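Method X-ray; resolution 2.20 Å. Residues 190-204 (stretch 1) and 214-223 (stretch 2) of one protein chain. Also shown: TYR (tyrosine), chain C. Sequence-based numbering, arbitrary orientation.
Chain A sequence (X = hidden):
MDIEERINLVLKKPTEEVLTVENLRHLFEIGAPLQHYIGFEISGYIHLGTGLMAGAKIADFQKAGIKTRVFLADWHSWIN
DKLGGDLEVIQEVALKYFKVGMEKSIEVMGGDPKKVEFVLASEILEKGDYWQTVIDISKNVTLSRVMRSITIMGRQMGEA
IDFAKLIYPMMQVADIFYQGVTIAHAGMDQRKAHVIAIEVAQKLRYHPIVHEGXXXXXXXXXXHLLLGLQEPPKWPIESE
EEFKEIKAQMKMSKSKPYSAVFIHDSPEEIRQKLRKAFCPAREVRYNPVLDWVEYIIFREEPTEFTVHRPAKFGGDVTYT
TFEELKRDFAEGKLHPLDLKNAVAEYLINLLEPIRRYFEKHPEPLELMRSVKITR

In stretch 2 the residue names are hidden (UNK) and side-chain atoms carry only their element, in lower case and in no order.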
ATOM      1  N   GLN A 190      13.318   2.898 -15.206  1.00 18.00           N
ATOM      2  CA  GLN A 190      12.597   3.363 -14.030  1.00 17.76           C
ATOM      3  C   GLN A 190      11.763   4.600 -14.348  1.00 19.54           C
ATOM      4  O   GLN A 190      11.082   5.116 -13.471  1.00 18.89           O
ATOM      5  CB  GLN A 190      13.582   3.740 -12.921  1.00 20.23           C
ATOM      6  CG  GLN A 190      14.530   2.630 -12.518  1.00 21.35           C
ATOM      7  CD  GLN A 190      13.784   1.418 -12.049  1.00 22.68           C
ATOM      8  OE1 GLN A 190      13.028   1.478 -11.073  1.00 19.58           O
ATOM      9  NE2 GLN A 190      13.983   0.302 -12.738  1.00 19.97           N
ATOM     10  N   ARG A 191      11.807   5.067 -15.597  1.00 17.72           N
ATOM     11  CA  ARG A 191      11.112   6.304 -15.972  1.00 18.80           C
ATOM     12  C   ARG A 191       9.633   6.395 -15.642  1.00 13.30           C
ATOM     13  O   ARG A 191       9.124   7.484 -15.364  1.00 20.27           O
ATOM     14  CB  ARG A 191      11.335   6.623 -17.465  1.00 21.53           C
ATOM     15  CG  ARG A 191      10.521   5.775 -18.445  1.00 22.35           C
ATOM     16  CD  ARG A 191      10.918   6.116 -19.877  1.00 25.46           C
ATOM     17  NE  ARG A 191      10.696   7.528 -20.180  1.00 21.77           N
ATOM     18  CZ  ARG A 191       9.509   8.048 -20.479  1.00 29.68           C
ATOM     19  NH1 ARG A 191       9.399   9.345 -20.733  1.00 20.00           N
ATOM     20  NH2 ARG A 191       8.435   7.265 -20.536  1.00 25.48           N
ATOM     21  N   LYS A 192       8.933   5.268 -15.656  1.00 18.54           N
ATOM     22  CA  LYS A 192       7.511   5.299 -15.341  1.00 19.09           C
ATOM     23  C   LYS A 192       7.238   5.875 -13.960  1.00 18.62           C
ATOM     24  O   LYS A 192       6.290   6.641 -13.778  1.00 21.08           O
ATOM     25  CB  LYS A 192       6.909   3.900 -15.434  1.00 17.58           C
ATOM     26  CG  LYS A 192       6.673   3.429 -16.860  1.00 22.12           C
ATOM     27  CD  LYS A 192       6.176   1.995 -16.857  1.00 22.85           C
ATOM     28  CE  LYS A 192       5.977   1.474 -18.269  1.00 23.03           C
ATOM     29  NZ  LYS A 192       5.496   0.064 -18.218  1.00 24.40           N
ATOM     30  N   ALA A 193       8.070   5.507 -12.987  1.00 16.47           N
ATOM     31  CA  ALA A 193       7.884   5.995 -11.622  1.00 18.00           C
ATOM     32  C   ALA A 193       8.090   7.499 -11.558  1.00 15.22           C
ATOM     33  O   ALA A 193       7.434   8.204 -10.785  1.00 18.36           O
ATOM     34  CB  ALA A 193       8.861   5.292 -10.672  1.00 14.10           C
ATOM     35  N   HIS A 194       9.017   7.992 -12.369  1.00 15.07           N
ATOM     36  CA  HIS A 194       9.314   9.414 -12.386  1.00 15.94           C
ATOM     37  C   HIS A 194       8.221  10.206 -13.112  1.00 19.73           C
ATOM     38  O   HIS A 194       7.925  11.341 -12.740  1.00 18.35           O
ATOM     39  CB  HIS A 194      10.709   9.622 -12.995  1.00 16.80           C
ATOM     40  CG  HIS A 194      11.815   9.095 -12.125  1.00 18.60           C
ATOM     41  ND1 HIS A 194      13.128   9.009 -12.542  1.00 17.48           N
ATOM     42  CD2 HIS A 194      11.804   8.665 -10.837  1.00 13.45           C
ATOM     43  CE1 HIS A 194      13.874   8.551 -11.551  1.00 18.90           C
ATOM     44  NE2 HIS A 194      13.096   8.336 -10.505  1.00 15.86           N
ATOM     45  N   VAL A 195       7.602   9.606 -14.130  1.00 18.40           N
ATOM     46  CA  VAL A 195       6.521  10.289 -14.838  1.00 18.77           C
ATOM     47  C   VAL A 195       5.343  10.472 -13.855  1.00 17.38           C
ATOM     48  O   VAL A 195       4.672  11.499 -13.858  1.00 20.23           O
ATOM     49  CB  VAL A 195       6.054   9.480 -16.080  1.00 18.47           C
ATOM     50  CG1 VAL A 195       4.841  10.159 -16.733  1.00 18.53           C
ATOM     51  CG2 VAL A 195       7.194   9.375 -17.081  1.00 15.43           C
ATOM     52  N   ILE A 196       5.108   9.476 -13.007  1.00 21.33           N
ATOM     53  CA  ILE A 196       4.037   9.563 -12.019  1.00 19.68           C
ATOM     54  C   ILE A 196       4.413  10.627 -10.975  1.00 20.06           C
ATOM     55  O   ILE A 196       3.596  11.466 -10.603  1.00 22.06           O
ATOM     56  CB  ILE A 196       3.812   8.202 -11.329  1.00 20.65           C
ATOM     57  CG1 ILE A 196       3.255   7.189 -12.343  1.00 20.49           C
ATOM     58  CG2 ILE A 196       2.854   8.370 -10.163  1.00 17.15           C
ATOM     59  CD1 ILE A 196       3.277   5.739 -11.862  1.00 18.24           C
ATOM     60  N   ALA A 197       5.661  10.596 -10.524  1.00 17.10           N
ATOM     61  CA  ALA A 197       6.135  11.565  -9.547  1.00 17.67           C
ATOM     62  C   ALA A 197       5.891  12.994 -10.048  1.00 20.10           C
ATOM     63  O   ALA A 197       5.428  13.853  -9.308  1.00 17.65           O
ATOM     64  CB  ALA A 197       7.621  11.351  -9.286  1.00 13.07           C
ATOM     65  N   ILE A 198       6.206  13.241 -11.312  1.00 18.33           N
ATOM     66  CA  ILE A 198       6.020  14.560 -11.881  1.00 21.08           C
ATOM     67  C   ILE A 198       4.542  14.924 -11.952  1.00 23.37           C
ATOM     68  O   ILE A 198       4.176  16.064 -11.670  1.00 21.48           O
ATOM     69  CB  ILE A 198       6.691  14.642 -13.267  1.00 20.75           C
ATOM     70  CG1 ILE A 198       8.211  14.628 -13.080  1.00 19.85           C
ATOM     71  CG2 ILE A 198       6.266  15.896 -13.999  1.00 19.62           C
ATOM     72  CD1 ILE A 198       9.005  14.390 -14.366  1.00 21.11           C
ATOM     73  N   GLU A 199       3.695  13.957 -12.301  1.00 22.72           N
ATOM     74  CA  GLU A 199       2.242  14.175 -12.369  1.00 25.57           C
ATOM     75  C   GLU A 199       1.588  14.524 -11.017  1.00 27.38           C
ATOM     76  O   GLU A 199       0.703  15.378 -10.956  1.00 26.08           O
ATOM     77  CB  GLU A 199       1.541  12.927 -12.921  1.00 29.97           C
ATOM     78  CG  GLU A 199       1.430  12.859 -14.438  1.00 39.89           C
ATOM     79  CD  GLU A 199       0.937  11.501 -14.924  1.00 44.26           C
ATOM     80  OE1 GLU A 199       0.076  10.896 -14.244  1.00 41.63           O
ATOM     81  OE2 GLU A 199       1.402  11.045 -15.993  1.00 47.05           O
ATOM     82  N   VAL A 200       2.014  13.871  -9.936  1.00 20.89           N
ATOM     83  CA  VAL A 200       1.410  14.130  -8.629  1.00 22.98           C
ATOM     84  C   VAL A 200       2.117  15.170  -7.760  1.00 21.00           C
ATOM     85  O   VAL A 200       1.592  15.555  -6.714  1.00 18.90           O
ATOM     86  CB  VAL A 200       1.315  12.826  -7.785  1.00 25.28           C
ATOM     87  CG1 VAL A 200       0.600  11.721  -8.589  1.00 19.95           C
ATOM     88  CG2 VAL A 200       2.728  12.374  -7.359  1.00 19.94           C
ATOM     89  N   ALA A 201       3.297  15.622  -8.185  1.00 16.26           N
ATOM     90  CA  ALA A 201       4.086  16.568  -7.383  1.00 20.90           C
ATOM     91  C   ALA A 201       3.335  17.729  -6.739  1.00 23.60           C
ATOM     92  O   ALA A 201       3.467  17.978  -5.538  1.00 22.95           O
ATOM     93  CB  ALA A 201       5.244  17.124  -8.214  1.00 13.49           C
ATOM     94  N   GLN A 202       2.563  18.449  -7.541  1.00 18.98           N
ATOM     95  CA  GLN A 202       1.852  19.605  -7.040  1.00 21.81           C
ATOM     96  C   GLN A 202       0.540  19.308  -6.334  1.00 23.98           C
ATOM     97  O   GLN A 202      -0.116  20.217  -5.835  1.00 24.10           O
ATOM     98  CB  GLN A 202       1.653  20.595  -8.184  1.00 27.96           C
ATOM     99  CG  GLN A 202       2.989  21.089  -8.737  1.00 26.34           C
ATOM    100  CD  GLN A 202       2.844  22.120  -9.841  1.00 37.63           C
ATOM    101  OE1 GLN A 202       3.597  23.087  -9.894  1.00 42.40           O
ATOM    102  NE2 GLN A 202       1.887  21.913 -10.730  1.00 35.33           N
ATOM    103  N   LYS A 203       0.171  18.032  -6.270  1.00 22.19           N
ATOM    104  CA  LYS A 203      -1.061  17.637  -5.594  1.00 23.27           C
ATOM    105  C   LYS A 203      -0.795  17.119  -4.182  1.00 25.03           C
ATOM    106  O   LYS A 203      -1.732  16.917  -3.408  1.00 26.00           O
ATOM    107  CB  LYS A 203      -1.765  16.536  -6.380  1.00 23.13           C
ATOM    108  CG  LYS A 203      -1.992  16.868  -7.840  1.00 24.10           C
ATOM    109  CD  LYS A 203      -2.717  15.729  -8.536  1.00 31.71           C
ATOM    110  CE  LYS A 203      -2.859  15.996 -10.024  1.00 36.50           C
ATOM    111  NZ  LYS A 203      -3.639  14.916 -10.680  1.00 44.05           N
ATOM    112  N   LEU A 204       0.478  16.893  -3.857  1.00 20.17           N
ATOM    113  CA  LEU A 204       0.873  16.365  -2.544  1.00 22.49           C
ATOM    114  C   LEU A 204       0.627  17.310  -1.375  1.00 22.12           C
ATOM    115  O   LEU A 204       0.911  18.510  -1.449  1.00 24.44           O
ATOM    116  CB  LEU A 204       2.346  15.963  -2.580  1.00 15.30           C
ATOM    117  CG  LEU A 204       2.604  14.491  -2.900  1.00 29.80           C
ATOM    118  CD1 LEU A 204       1.692  13.992  -4.004  1.00 22.95           C
ATOM    119  CD2 LEU A 204       4.050  14.318  -3.257  1.00 18.42           C
ATOM    120  N   UNK A 214       6.178  28.045  -3.883  1.00 34.82           N
ATOM    121  CA  UNK A 214       5.710  27.231  -4.999  1.00 37.86           C
ATOM    122  C   UNK A 214       6.000  25.737  -4.877  1.00 34.16           C
ATOM    123  O   UNK A 214       7.067  25.329  -4.404  1.00 29.06           O
ATOM    124  c   UNK A 214       5.930  29.195  -6.638  1.00 55.87           C
ATOM    125  o   UNK A 214       4.014  30.536  -7.094  1.00 61.22           O
ATOM    126  o   UNK A 214       3.698  28.372  -6.940  1.00 63.96           O
ATOM    127  c   UNK A 214       6.309  27.753  -6.311  1.00 41.14           C
ATOM    128  c   UNK A 214       4.441  29.379  -6.908  1.00 59.51           C
ATOM    129  N   UNK A 215       5.038  24.924  -5.310  1.00 26.95           N
ATOM    130  CA  UNK A 215       5.211  23.480  -5.290  1.00 30.23           C
ATOM    131  C   UNK A 215       5.954  23.135  -6.571  1.00 27.01           C
ATOM    132  O   UNK A 215       5.502  23.455  -7.668  1.00 29.76           O
ATOM    133  c   UNK A 215       1.915  21.962  -3.855  1.00 28.62           C
ATOM    134  n   UNK A 215       0.062  21.116  -2.424  1.00 37.47           N
ATOM    135  c   UNK A 215       1.271  21.986  -2.476  1.00 30.18           C
ATOM    136  c   UNK A 215       3.207  22.778  -3.874  1.00 28.89           C
ATOM    137  c   UNK A 215       3.860  22.763  -5.251  1.00 22.89           C
ATOM    138  N   UNK A 216       7.100  22.487  -6.420  1.00 23.26           N
ATOM    139  CA  UNK A 216       7.924  22.128  -7.558  1.00 26.53           C
ATOM    140  C   UNK A 216       7.730  20.699  -8.029  1.00 24.31           C
ATOM    141  O   UNK A 216       7.208  19.855  -7.308  1.00 23.84           O
ATOM    142  c   UNK A 216      11.369  23.552  -6.368  1.00 20.79           C
ATOM    143  c   UNK A 216       9.872  23.655  -6.669  1.00 28.66           C
ATOM    144  c   UNK A 216       9.583  24.769  -7.683  1.00 15.36           C
ATOM    145  c   UNK A 216       9.401  22.311  -7.211  1.00 21.96           C
ATOM    146  N   UNK A 217       8.165  20.451  -9.258  1.00 21.24           N
ATOM    147  CA  UNK A 217       8.124  19.130  -9.852  1.00 24.96           C
ATOM    148  C   UNK A 217       9.581  18.694  -9.911  1.00 21.26           C
ATOM    149  O   UNK A 217      10.446  19.452 -10.345  1.00 20.61           O
ATOM    150  c   UNK A 217       7.553  19.178 -11.272  1.00 19.50           C
ATOM    151  c   UNK A 217       6.067  19.498 -11.317  1.00 29.05           C
ATOM    152  c   UNK A 217       4.053  19.925 -12.730  1.00 46.32           C
ATOM    153  n   UNK A 217       3.430  19.916 -14.083  1.00 50.73           N
ATOM    154  c   UNK A 217       5.532  19.538 -12.736  1.00 31.12           C
ATOM    155  N   UNK A 218       9.881  17.482  -9.447  1.00 21.36           N
ATOM    156  CA  UNK A 218      11.283  17.077  -9.519  1.00 20.96           C
ATOM    157  C   UNK A 218      11.663  16.858 -10.978  1.00 20.76           C
ATOM    158  O   UNK A 218      10.800  16.598 -11.819  1.00 20.72           O
ATOM    159  c   UNK A 218       9.052  16.431  -8.832  1.00 20.93           C
ATOM    160  c   UNK A 218      11.306  15.769  -8.730  1.00 18.85           C
ATOM    161  c   UNK A 218       9.924  15.203  -8.996  1.00 22.89           C
ATOM    162  N   UNK A 219      12.953  16.978 -11.263  1.00 17.01           N
ATOM    163  CA  UNK A 219      13.492  16.758 -12.595  1.00 20.99           C
ATOM    164  C   UNK A 219      13.959  15.301 -12.638  1.00 22.05           C
ATOM    165  O   UNK A 219      14.670  14.847 -11.741  1.00 21.27           O
ATOM    166  c   UNK A 219      15.408  17.275 -14.143  1.00 18.47           C
ATOM    167  c   UNK A 219      14.255  19.131 -12.939  1.00 16.21           C
ATOM    168  c   UNK A 219      14.710  17.679 -12.857  1.00 17.39           C
ATOM    169  N   UNK A 220      13.550  14.572 -13.669  1.00 17.45           N
ATOM    170  CA  UNK A 220      13.950  13.177 -13.827  1.00 17.63           C
ATOM    171  C   UNK A 220      15.128  13.110 -14.795  1.00 18.74           C
ATOM    172  O   UNK A 220      15.088  13.714 -15.869  1.00 18.23           O
ATOM    173  c   UNK A 220      12.780  12.352 -14.373  1.00 20.22           C
ATOM    174  N   UNK A 221      16.185  12.398 -14.409  1.00 15.51           N
ATOM    175  CA  UNK A 221      17.360  12.255 -15.272  1.00 13.03           C
ATOM    176  C   UNK A 221      17.635  10.764 -15.392  1.00 16.97           C
ATOM    177  O   UNK A 221      17.948  10.089 -14.404  1.00 15.35           O
ATOM    178  c   UNK A 221      18.237  14.479 -14.433  1.00 13.41           C
ATOM    179  c   UNK A 221      18.604  13.011 -14.693  1.00 13.78           C
ATOM    180  c   UNK A 221      19.776  12.956 -15.691  1.00 11.17           C
ATOM    181  N   UNK A 222      17.514  10.258 -16.617  1.00 12.90           N
ATOM    182  CA  UNK A 222      17.674   8.833 -16.887  1.00 14.58           C
ATOM    183  C   UNK A 222      18.913   8.518 -17.690  1.00 18.35           C
ATOM    184  O   UNK A 222      19.192   9.156 -18.712  1.00 16.43           O
ATOM    185  c   UNK A 222      13.117   9.427 -16.602  1.00 12.53           C
ATOM    186  c   UNK A 222      14.841   8.544 -15.570  1.00 16.39           C
ATOM    187  c   UNK A 222      16.425   8.324 -17.615  1.00 14.73           C
ATOM    188  n   UNK A 222      13.573   9.051 -15.420  1.00 18.42           N
ATOM    189  c   UNK A 222      15.154   8.630 -16.887  1.00 19.17           C
ATOM    190  n   UNK A 222      14.050   9.180 -17.507  1.00 21.12           N
ATOM    191  N   UNK A 223      19.673   7.529 -17.234  1.00 15.79           N
ATOM    192  CA  UNK A 223      20.870   7.199 -17.968  1.00 21.15           C
ATOM    193  C   UNK A 223      20.682   5.960 -18.802  1.00 17.08           C
ATOM    194  O   UNK A 223      19.814   5.140 -18.529  1.00 17.41           O
ATOM    195  c   UNK A 223      22.082   7.053 -17.037  1.00 19.98           C
ATOM    196  n   UNK A 223      22.003   6.248 -14.650  1.00 19.09           N
ATOM    197  n   UNK A 223      21.879   4.116 -14.847  1.00 19.56           N
ATOM    198  c   UNK A 223      21.948   5.981 -16.004  1.00 19.93           C
ATOM    199  c   UNK A 223      21.863   4.633 -16.121  1.00 16.51           C
ATOM    200  c   UNK A 223      21.962   5.109 -13.979  1.00 18.97           C
TER
HETATM  201  N   TYR C 701      13.188   0.162  -8.681  1.00 14.73           N
HETATM  202  CA  TYR C 701      14.668   0.361  -8.648  1.00 22.87           C
HETATM  203  C   TYR C 701      15.377  -0.785  -9.367  1.00 25.66           C
HETATM  204  O   TYR C 701      14.699  -1.776  -9.714  1.00 26.49           O
HETATM  205  CB  TYR C 701      15.157   0.448  -7.193  1.00 14.73           C
HETATM  206  CG  TYR C 701      14.619   1.651  -6.444  1.00 17.44           C
HETATM  207  CD1 TYR C 701      14.901   2.949  -6.872  1.00 14.90           C
HETATM  208  CD2 TYR C 701      13.827   1.493  -5.303  1.00 17.69           C
HETATM  209  CE1 TYR C 701      14.399   4.066  -6.182  1.00 16.73           C
HETATM  210  CE2 TYR C 701      13.333   2.594  -4.605  1.00 16.39           C
HETATM  211  CZ  TYR C 701      13.616   3.876  -5.048  1.00 16.40           C
HETATM  212  OH  TYR C 701      13.109   4.962  -4.357  1.00 16.00           O
HETATM  213  OXT TYR C 701      16.603  -0.682  -9.570  1.00 26.11           O
HETATM  214  O   HOH W   1       5.820  19.110  -5.008  1.00 20.15           O

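Position 214 opens the first strand with three side-chain carbons in a row, the third carrying two oxygens. A carboxylate at the end of a two-methylene arm is Glu214; its side chain makes no contact with stretch 1.

At 215, four carbons run in a row and end in a nitrogen. The chain is extended, and its terminal nitrogen reaches the carbonyl at the end of the first stretch. This is Lys215, whose NZ donates a hydrogen bond to Leu204 O at 2.9 Å. Its CB lies 4.0 Å from Gln202 CG.

Four carbons forked at the second mark position 216, where CA-to-CB points away from stretch 1 and the backbone makes the contact. The residue is Leu216: its O lies 3.5 Å from Ala201 CB, and a water donates to both Leu216 O (2.8 Å) and Ala201 O (2.7 Å).

Position 217 again has four carbons in a row and a terminal nitrogen, here running past Ile198 and Ala201, which its carbons touch. It is Lys217, with CD 3.9 Å from Ile198 CG2 and CG 4.0 Å from Ala201 CB.

Three carbons at 218 close a ring onto the backbone nitrogen, and the ring packs against the apolar side chains of Ala197, Ile198 and Ala201. This is Pro218, its CD 3.9 Å from Ala201 CB and its CG 4.5 Å from both Ala197 CB and Ile198 CG1.

One carbon carrying two more, directed away from the helix, identifies 219 as Val219. The single carbon at 220 touches His194 CB at 3.7 Å and Ile198 CD1 at 4.3 Å; a lone CB makes this Ala220. Position 221 repeats the three-carbon fork of Val219 and again points away: Val221.

At 222, one carbon leads toward the helix and into a ring of three carbons and two nitrogens. One ring nitrogen meets the ring of His194, and Arg191 CB sits over one face. This is His222. Its NE2 hydrogen-bonds His194 ND1 at 2.9 Å, the rings meeting rim to rim, while Arg191 CB lies 3.8 Å from the centroid of the His222 ring. The same atom pattern at 223, out of reach of stretch 1, gives His223.

The strand 219-223 runs nearly antiparallel to the helix, at 170°, and its alternation presents Ala220 and His222 to it. The small Ala220 accompanies a close backbone approach, Pro218 extends the apolar packing toward Ala201, and polar links fasten both ends: the histidine pair at one, Lys215 at the other.

Stretch 2 214-223: EKLKPVAVHH
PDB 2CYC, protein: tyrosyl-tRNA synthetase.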